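Local coordinates for phosphoglycerol transferase GacH (Streptococcus pyogenes MGAS5005, PDB 6DGM), which probably transfers sn-glycerol-1-phosphate onto streptococcal rhamnose polysaccharide through the manganese-binding, sulfatase-family domain of the alkaline phosphatase clan that this chain comprises, at residues A[150-155]-A[202-207]; A[40-45]-A[187-192]. All blocks are in the same frame, centred on the assembly; numbering follows the deposited sequence.

Contact 1: residues A[150-155]-A[202-207]; sequences TVYSNL and SVITMQ
Tyr-152 reaches Ser-202 because its CG is turned anti to the carbonyl carbon (chi1 -72°), carrying the ring from helix 148-154 toward strand 200-204, while the OG of Ser-202 stands anti to its backbone N (chi1 -178°) and meets the phenol. This is helix-on-sheet packing in the alkaline phosphatase-type alpha/beta fold: the CA atoms of Tyr-152 and Ser-202 are 9.4 Å apart, and the long tyrosine side chain spans that distance. The two hydroxyls lie together, Tyr-152 OH 2.7 Å from Ser-202 OG. Ser-202 also packs its carbon on the phenol end, its CB being 3.9 Å from Tyr-152 CE1, and its OG approaches the ring obliquely.

The stronger polar partner of Tyr-152 OH is the carboxylate of Glu-93 on helix 89-98, to which it is hydrogen-bonded; Ser-202 comes in addition, so this buried phenol oxygen ties helix 148-154 to both another helix and the central sheet. The ring also meets Phe-157 and Phe-160 edge-to-face.

Two residues on, Ile-204 faces the same side of the sheet as Ser-202. Its side chain packs on Thr-89, a manganese ligand, and comes within about 4 Å, nearest atoms, of the bound sn-glycerol-1-phosphate. The strand then gives way to a loop in which Met-206 touches that ligand. The Tyr-152 pairing is therefore in the layer just behind the active site, joining the helix to a strand that leads into the pocket. On the strand side, the methyl CD1 of Ile-204 lies 4.1 Å from Tyr-152 OH.

Contact 2: residues A[40-45]-A[187-192]; sequences TVIYLL and NNILSL
A helix laid against the central sheet of the alpha/beta core makes this contact: helix 182-192 packs on strand 40-46, and Ile-189 is the helix residue that carries it. The backbones stay apart, 8.9 Å between the CA atoms of Ile-42 and Ile-189, and the gap is bridged by branched aliphatic side chains alone.

Ile-189 uses its two branches on two different strand residues. Its short branch, CG2, sits 4.0 Å from CD1 at the end of Ile-42, whereas the longer one carries CD1 to 3.8 Å from Leu-44 CD2. With chi1 at -63° and an extended chi2 of 169°, CG1, anti to the carbonyl carbon, carries CD1 out to Leu-44, while CG2, anti to the backbone N, is directed at Ile-42. Ile-42 and Leu-44 alternate with Val-41 and Tyr-43 along the strand, and so present their side chains on the one face that looks at the helix. In both pairs the side chains cross at a slant, touching at methyl ends rather than running alongside each other.

Beyond the two segments the apolar layer continues. Val-203 of the adjacent strand 200-204 touches both Leu-44 and Ile-189, Phe-267 of strand 263-269 lies against Leu-44, and Phe-252 of helix 229-257 packs on Ile-189, so helix 182-192 packs on the sheet and also against helix 229-257.

In the fold
Both contacts build on the central mixed sheet, with centres about 12 Å apart. Their segments alternate along the chain: 40-45, then 150-155, then 187-192, then 202-207. Strands 40-46 and 200-204 are parallel neighbours in the sheet, probably joined by backbone hydrogen bonds between Val-203 and both Tyr-43 and Leu-45. Contact 1 packs a helix on one face of the sheet and contact 2 packs another on the opposite face, helix 182-192 leading along the chain into strand 200-204. Glu-47, just beyond strand 40-46, binds manganese, and Met-206, just beyond strand 200-204, lines the ligand pocket, so the layered core carries active-site residues at adjacent strand ends.

Contact 1: residues A[150-155]-A[202-207]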
ATOM      1  N   THR A 150       5.548  -4.798 -17.221  1.00 16.26           N
ATOM      2  CA  THR A 150       6.962  -4.462 -17.299  1.00 17.63           C
ATOM      3  C   THR A 150       7.569  -4.332 -15.914  1.00 16.31           C
ATOM      4  O   THR A 150       8.676  -4.821 -15.662  1.00 16.32           O
ATOM      5  CB  THR A 150       7.095  -3.144 -18.056  1.00 21.13           C
ATOM      6  OG1 THR A 150       6.615  -3.338 -19.384  1.00 24.16           O
ATOM      7  CG2 THR A 150       8.534  -2.699 -18.083  1.00 21.94           C
ATOM      8  N   VAL A 151       6.848  -3.689 -14.996  1.00 15.03           N
ATOM      9  CA  VAL A 151       7.360  -3.493 -13.646  1.00 15.49           C
ATOM     10  C   VAL A 151       7.567  -4.841 -12.958  1.00 15.82           C
ATOM     11  O   VAL A 151       8.647  -5.131 -12.436  1.00 16.30           O
ATOM     12  CB  VAL A 151       6.401  -2.610 -12.835  1.00 16.96           C
ATOM     13  CG1 VAL A 151       6.792  -2.573 -11.373  1.00 18.22           C
ATOM     14  CG2 VAL A 151       6.362  -1.214 -13.409  1.00 18.17           C
ATOM     15  N   TYR A 152       6.522  -5.676 -12.930  1.00 15.18           N
ATOM     16  CA  TYR A 152       6.639  -6.941 -12.214  1.00 14.46           C
ATOM     17  C   TYR A 152       7.618  -7.889 -12.887  1.00 15.24           C
ATOM     18  O   TYR A 152       8.279  -8.660 -12.195  1.00 14.86           O
ATOM     19  CB  TYR A 152       5.259  -7.574 -11.961  1.00 13.97           C
ATOM     20  CG  TYR A 152       4.510  -6.803 -10.898  1.00 14.74           C
ATOM     21  CD1 TYR A 152       4.932  -6.833  -9.570  1.00 15.19           C
ATOM     22  CD2 TYR A 152       3.411  -6.011 -11.222  1.00 14.64           C
ATOM     23  CE1 TYR A 152       4.266  -6.116  -8.596  1.00 14.51           C
ATOM     24  CE2 TYR A 152       2.752  -5.279 -10.253  1.00 14.11           C
ATOM     25  CZ  TYR A 152       3.198  -5.334  -8.934  1.00 14.33           C
ATOM     26  OH  TYR A 152       2.581  -4.624  -7.937  1.00 14.22           O
ATOM     27  N   SER A 153       7.734  -7.843 -14.214  1.00 15.49           N
ATOM     28  CA  SER A 153       8.759  -8.611 -14.910  1.00 15.70           C
ATOM     29  C   SER A 153      10.158  -8.169 -14.491  1.00 15.99           C
ATOM     30  O   SER A 153      11.029  -8.999 -14.208  1.00 16.67           O
ATOM     31  CB  SER A 153       8.566  -8.483 -16.419  1.00 20.87           C
ATOM     32  OG  SER A 153       9.618  -9.150 -17.103  1.00 26.42           O
ATOM     33  N   ASN A 154      10.391  -6.861 -14.439  1.00 15.93           N
ATOM     34  CA  ASN A 154      11.716  -6.386 -14.050  1.00 16.27           C
ATOM     35  C   ASN A 154      12.002  -6.601 -12.576  1.00 16.65           C
ATOM     36  O   ASN A 154      13.179  -6.645 -12.192  1.00 17.68           O
ATOM     37  CB  ASN A 154      11.878  -4.931 -14.433  1.00 16.97           C
ATOM     38  CG  ASN A 154      12.240  -4.768 -15.880  1.00 19.24           C
ATOM     39  OD1 ASN A 154      13.216  -5.354 -16.358  1.00 18.79           O
ATOM     40  ND2 ASN A 154      11.449  -4.012 -16.599  1.00 22.39           N
ATOM     41  N   LEU A 155      10.965  -6.737 -11.756  1.00 15.47           N
ATOM     42  CA  LEU A 155      11.112  -7.134 -10.362  1.00 16.09           C
ATOM     43  C   LEU A 155      11.208  -8.644 -10.208  1.00 15.91           C
ATOM     44  O   LEU A 155      11.237  -9.133  -9.082  1.00 16.82           O
ATOM     45  CB  LEU A 155       9.958  -6.596  -9.518  1.00 16.44           C
ATOM     46  CG  LEU A 155       9.927  -5.077  -9.325  1.00 16.62           C
ATOM     47  CD1 LEU A 155       8.735  -4.646  -8.495  1.00 16.47           C
ATOM     48  CD2 LEU A 155      11.235  -4.580  -8.708  1.00 16.62           C
ATOM     49  N   SER A 202       1.631  -9.234  -4.382  1.00 13.91           N
ATOM     50  CA  SER A 202       1.205  -7.860  -4.622  1.00 13.22           C
ATOM     51  C   SER A 202      -0.120  -7.922  -5.356  1.00 12.80           C
ATOM     52  O   SER A 202      -0.169  -8.337  -6.518  1.00 13.11           O
ATOM     53  CB  SER A 202       2.219  -7.085  -5.454  1.00 13.97           C
ATOM     54  OG  SER A 202       1.760  -5.736  -5.621  1.00 14.55           O
ATOM     55  N   VAL A 203      -1.188  -7.506  -4.690  1.00 12.84           N
ATOM     56  CA  VAL A 203      -2.546  -7.682  -5.188  1.00 13.82           C
ATOM     57  C   VAL A 203      -3.191  -6.318  -5.366  1.00 14.25           C
ATOM     58  O   VAL A 203      -3.082  -5.446  -4.495  1.00 14.78           O
ATOM     59  CB  VAL A 203      -3.357  -8.542  -4.206  1.00 14.49           C
ATOM     60  CG1 VAL A 203      -4.757  -8.760  -4.719  1.00 15.34           C
ATOM     61  CG2 VAL A 203      -2.668  -9.888  -3.959  1.00 14.90           C
ATOM     62  N   ILE A 204      -3.882  -6.144  -6.491  1.00 13.78           N
ATOM     63  CA  ILE A 204      -4.603  -4.917  -6.797  1.00 13.27           C
ATOM     64  C   ILE A 204      -6.018  -5.310  -7.214  1.00 13.49           C
ATOM     65  O   ILE A 204      -6.215  -5.887  -8.292  1.00 13.56           O
ATOM     66  CB  ILE A 204      -3.922  -4.122  -7.916  1.00 13.13           C
ATOM     67  CG1 ILE A 204      -2.451  -3.811  -7.597  1.00 14.66           C
ATOM     68  CG2 ILE A 204      -4.661  -2.805  -8.173  1.00 13.03           C
ATOM     69  CD1 ILE A 204      -1.475  -4.843  -8.178  1.00 16.55           C
ATOM     70  N   THR A 205      -6.995  -4.991  -6.379  1.00 13.52           N
ATOM     71  CA  THR A 205      -8.355  -5.422  -6.676  1.00 14.28           C
ATOM     72  C   THR A 205      -8.975  -4.541  -7.755  1.00 13.87           C
ATOM     73  O   THR A 205      -8.402  -3.530  -8.185  1.00 13.59           O
ATOM     74  CB  THR A 205      -9.246  -5.443  -5.437  1.00 14.41           C
ATOM     75  OG1 THR A 205      -9.511  -4.100  -5.008  1.00 14.12           O
ATOM     76  CG2 THR A 205      -8.607  -6.246  -4.311  1.00 15.12           C
ATOM     77  N   MET A 206     -10.183  -4.933  -8.184  1.00 14.03           N
ATOM     78  CA  MET A 206     -10.950  -4.143  -9.134  1.00 15.34           C
ATOM     79  C   MET A 206     -12.418  -3.957  -8.774  1.00 14.95           C
ATOM     80  O   MET A 206     -13.052  -3.071  -9.355  1.00 15.46           O
ATOM     81  CB  MET A 206     -10.880  -4.775 -10.532  1.00 20.54           C
ATOM     82  CG  MET A 206      -9.744  -4.298 -11.391  1.00 28.57           C
ATOM     83  SD  MET A 206      -9.850  -2.520 -11.738  1.00 22.76           S
ATOM     84  CE  MET A 206     -10.707  -2.469 -13.299  1.00 26.89           C
ATOM     85  N   GLN A 207     -12.971  -4.752  -7.856  1.00 13.77           N
ATOM     86  CA  GLN A 207     -14.419  -4.756  -7.654  1.00 13.73           C
ATOM     87  C   GLN A 207     -14.994  -3.350  -7.486  1.00 14.40           C
ATOM     88  O   GLN A 207     -16.021  -3.017  -8.098  1.00 15.18           O
ATOM     89  CB  GLN A 207     -14.785  -5.603  -6.447  1.00 13.69           C
ATOM     90  CG  GLN A 207     -16.279  -5.686  -6.207  1.00 14.96           C
ATOM     91  CD  GLN A 207     -16.582  -6.346  -4.900  1.00 14.62           C
ATOM     92  OE1 GLN A 207     -16.404  -7.548  -4.759  1.00 14.25           O
ATOM     93  NE2 GLN A 207     -16.988  -5.552  -3.908  1.00 13.87           N
TER

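Contact 2: residues A[40-45]-A[187-192]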
ATOM      1  N   THR A  40       5.281 -15.005   5.036  1.00 20.28           N
ATOM      2  CA  THR A  40       4.583 -14.737   3.784  1.00 17.90           C
ATOM      3  C   THR A  40       3.808 -13.438   3.944  1.00 17.55           C
ATOM      4  O   THR A  40       3.159 -13.208   4.966  1.00 18.60           O
ATOM      5  CB  THR A  40       3.675 -15.904   3.418  1.00 18.44           C
ATOM      6  OG1 THR A  40       4.502 -16.950   2.879  1.00 18.28           O
ATOM      7  CG2 THR A  40       2.591 -15.515   2.409  1.00 17.79           C
ATOM      8  N   VAL A  41       3.937 -12.567   2.963  1.00 15.58           N
ATOM      9  CA  VAL A  41       3.448 -11.199   3.051  1.00 16.03           C
ATOM     10  C   VAL A  41       2.565 -10.926   1.845  1.00 15.98           C
ATOM     11  O   VAL A  41       2.938 -11.255   0.708  1.00 15.65           O
ATOM     12  CB  VAL A  41       4.614 -10.194   3.128  1.00 15.67           C
ATOM     13  CG1 VAL A  41       4.089  -8.802   2.955  1.00 15.76           C
ATOM     14  CG2 VAL A  41       5.351 -10.362   4.476  1.00 16.83           C
ATOM     15  N   ILE A  42       1.394 -10.350   2.103  1.00 16.19           N
ATOM     16  CA  ILE A  42       0.412 -10.008   1.079  1.00 15.21           C
ATOM     17  C   ILE A  42       0.156  -8.508   1.157  1.00 15.28           C
ATOM     18  O   ILE A  42      -0.319  -8.017   2.185  1.00 15.85           O
ATOM     19  CB  ILE A  42      -0.900 -10.779   1.279  1.00 15.76           C
ATOM     20  CG1 ILE A  42      -0.663 -12.292   1.197  1.00 16.51           C
ATOM     21  CG2 ILE A  42      -1.920 -10.328   0.237  1.00 15.85           C
ATOM     22  CD1 ILE A  42      -1.784 -13.127   1.816  1.00 16.74           C
ATOM     23  N   TYR A  43       0.483  -7.783   0.094  1.00 14.76           N
ATOM     24  CA  TYR A  43       0.130  -6.371  -0.024  1.00 14.61           C
ATOM     25  C   TYR A  43      -1.166  -6.317  -0.815  1.00 14.83           C
ATOM     26  O   TYR A  43      -1.199  -6.732  -1.975  1.00 15.29           O
ATOM     27  CB  TYR A  43       1.221  -5.560  -0.722  1.00 13.79           C
ATOM     28  CG  TYR A  43       2.375  -5.118   0.152  1.00 14.74           C
ATOM     29  CD1 TYR A  43       2.630  -5.726   1.373  1.00 15.77           C
ATOM     30  CD2 TYR A  43       3.223  -4.101  -0.258  1.00 14.92           C
ATOM     31  CE1 TYR A  43       3.700  -5.320   2.163  1.00 16.97           C
ATOM     32  CE2 TYR A  43       4.287  -3.690   0.523  1.00 15.91           C
ATOM     33  CZ  TYR A  43       4.523  -4.295   1.724  1.00 16.63           C
ATOM     34  OH  TYR A  43       5.583  -3.879   2.512  1.00 16.61           O
ATOM     35  N   LEU A  44      -2.233  -5.857  -0.178  1.00 14.61           N
ATOM     36  CA  LEU A  44      -3.591  -5.953  -0.720  1.00 15.05           C
ATOM     37  C   LEU A  44      -4.098  -4.529  -0.901  1.00 14.45           C
ATOM     38  O   LEU A  44      -4.555  -3.894   0.053  1.00 14.66           O
ATOM     39  CB  LEU A  44      -4.464  -6.732   0.246  1.00 18.72           C
ATOM     40  CG  LEU A  44      -5.750  -7.380  -0.276  1.00 24.95           C
ATOM     41  CD1 LEU A  44      -6.624  -6.352  -0.966  1.00 23.92           C
ATOM     42  CD2 LEU A  44      -5.453  -8.518  -1.211  1.00 31.01           C
ATOM     43  N   LEU A  45      -3.966  -4.012  -2.120  1.00 13.71           N
ATOM     44  CA  LEU A  45      -4.519  -2.716  -2.499  1.00 13.77           C
ATOM     45  C   LEU A  45      -5.988  -2.950  -2.813  1.00 12.92           C
ATOM     46  O   LEU A  45      -6.317  -3.619  -3.794  1.00 13.09           O
ATOM     47  CB  LEU A  45      -3.751  -2.164  -3.692  1.00 14.20           C
ATOM     48  CG  LEU A  45      -4.079  -0.732  -4.145  1.00 14.65           C
ATOM     49  CD1 LEU A  45      -3.056  -0.214  -5.157  1.00 15.09           C
ATOM     50  CD2 LEU A  45      -5.510  -0.623  -4.719  1.00 14.30           C
ATOM     51  N   ASN A 187      -9.991 -15.712  -3.155  1.00 17.13           N
ATOM     52  CA  ASN A 187      -9.929 -17.159  -3.289  1.00 17.68           C
ATOM     53  C   ASN A 187      -8.788 -17.580  -4.198  1.00 17.91           C
ATOM     54  O   ASN A 187      -8.200 -18.651  -4.002  1.00 19.17           O
ATOM     55  CB  ASN A 187     -11.278 -17.701  -3.731  1.00 18.96           C
ATOM     56  CG  ASN A 187     -12.241 -17.810  -2.564  1.00 22.26           C
ATOM     57  OD1 ASN A 187     -11.815 -17.871  -1.403  1.00 23.55           O
ATOM     58  ND2 ASN A 187     -13.524 -17.860  -2.855  1.00 23.96           N
ATOM     59  N   ASN A 188      -8.424 -16.731  -5.154  1.00 16.95           N
ATOM     60  CA  ASN A 188      -7.247 -17.014  -5.968  1.00 16.50           C
ATOM     61  C   ASN A 188      -5.953 -16.838  -5.173  1.00 17.62           C
ATOM     62  O   ASN A 188      -5.000 -17.589  -5.381  1.00 19.91           O
ATOM     63  CB  ASN A 188      -7.272 -16.184  -7.240  1.00 16.95           C
ATOM     64  CG  ASN A 188      -8.066 -16.846  -8.335  1.00 17.94           C
ATOM     65  OD1 ASN A 188      -7.513 -17.572  -9.165  1.00 19.08           O
ATOM     66  ND2 ASN A 188      -9.385 -16.642  -8.326  1.00 17.72           N
ATOM     67  N   ILE A 189      -5.889 -15.862  -4.254  1.00 16.36           N
ATOM     68  CA  ILE A 189      -4.742 -15.809  -3.343  1.00 16.53           C
ATOM     69  C   ILE A 189      -4.646 -17.111  -2.552  1.00 17.48           C
ATOM     70  O   ILE A 189      -3.592 -17.755  -2.501  1.00 18.15           O
ATOM     71  CB  ILE A 189      -4.845 -14.614  -2.388  1.00 16.15           C
ATOM     72  CG1 ILE A 189      -4.825 -13.287  -3.157  1.00 15.18           C
ATOM     73  CG2 ILE A 189      -3.677 -14.646  -1.359  1.00 17.88           C
ATOM     74  CD1 ILE A 189      -5.191 -12.136  -2.280  1.00 14.60           C
ATOM     75  N   LEU A 190      -5.753 -17.512  -1.927  1.00 17.87           N
ATOM     76  CA  LEU A 190      -5.742 -18.696  -1.069  1.00 18.54           C
ATOM     77  C   LEU A 190      -5.279 -19.939  -1.822  1.00 19.03           C
ATOM     78  O   LEU A 190      -4.552 -20.769  -1.268  1.00 20.05           O
ATOM     79  CB  LEU A 190      -7.128 -18.918  -0.467  1.00 20.16           C
ATOM     80  CG  LEU A 190      -7.580 -17.874   0.553  1.00 20.76           C
ATOM     81  CD1 LEU A 190      -9.052 -18.084   0.928  1.00 22.55           C
ATOM     82  CD2 LEU A 190      -6.709 -17.871   1.799  1.00 20.45           C
ATOM     83  N   SER A 191      -5.692 -20.088  -3.090  1.00 18.33           N
ATOM     84  CA  SER A 191      -5.305 -21.260  -3.860  1.00 20.75           C
ATOM     85  C   SER A 191      -3.821 -21.276  -4.218  1.00 21.14           C
ATOM     86  O   SER A 191      -3.296 -22.332  -4.589  1.00 23.81           O
ATOM     87  CB  SER A 191      -6.141 -21.342  -5.138  1.00 24.80           C
ATOM     88  OG  SER A 191      -5.753 -20.329  -6.044  1.00 29.10           O
ATOM     89  N   LEU A 192      -3.140 -20.136  -4.139  1.00 20.66           N
ATOM     90  CA  LEU A 192      -1.725 -20.076  -4.472  1.00 19.93           C
ATOM     91  C   LEU A 192      -0.823 -20.091  -3.248  1.00 20.32           C
ATOM     92  O   LEU A 192       0.394 -20.278  -3.396  1.00 19.69           O
ATOM     93  CB  LEU A 192      -1.434 -18.819  -5.286  1.00 19.66           C
ATOM     94  CG  LEU A 192      -2.064 -18.761  -6.675  1.00 24.16           C
ATOM     95  CD1 LEU A 192      -1.865 -17.372  -7.304  1.00 25.90           C
ATOM     96  CD2 LEU A 192      -1.482 -19.825  -7.553  1.00 27.15           C
TER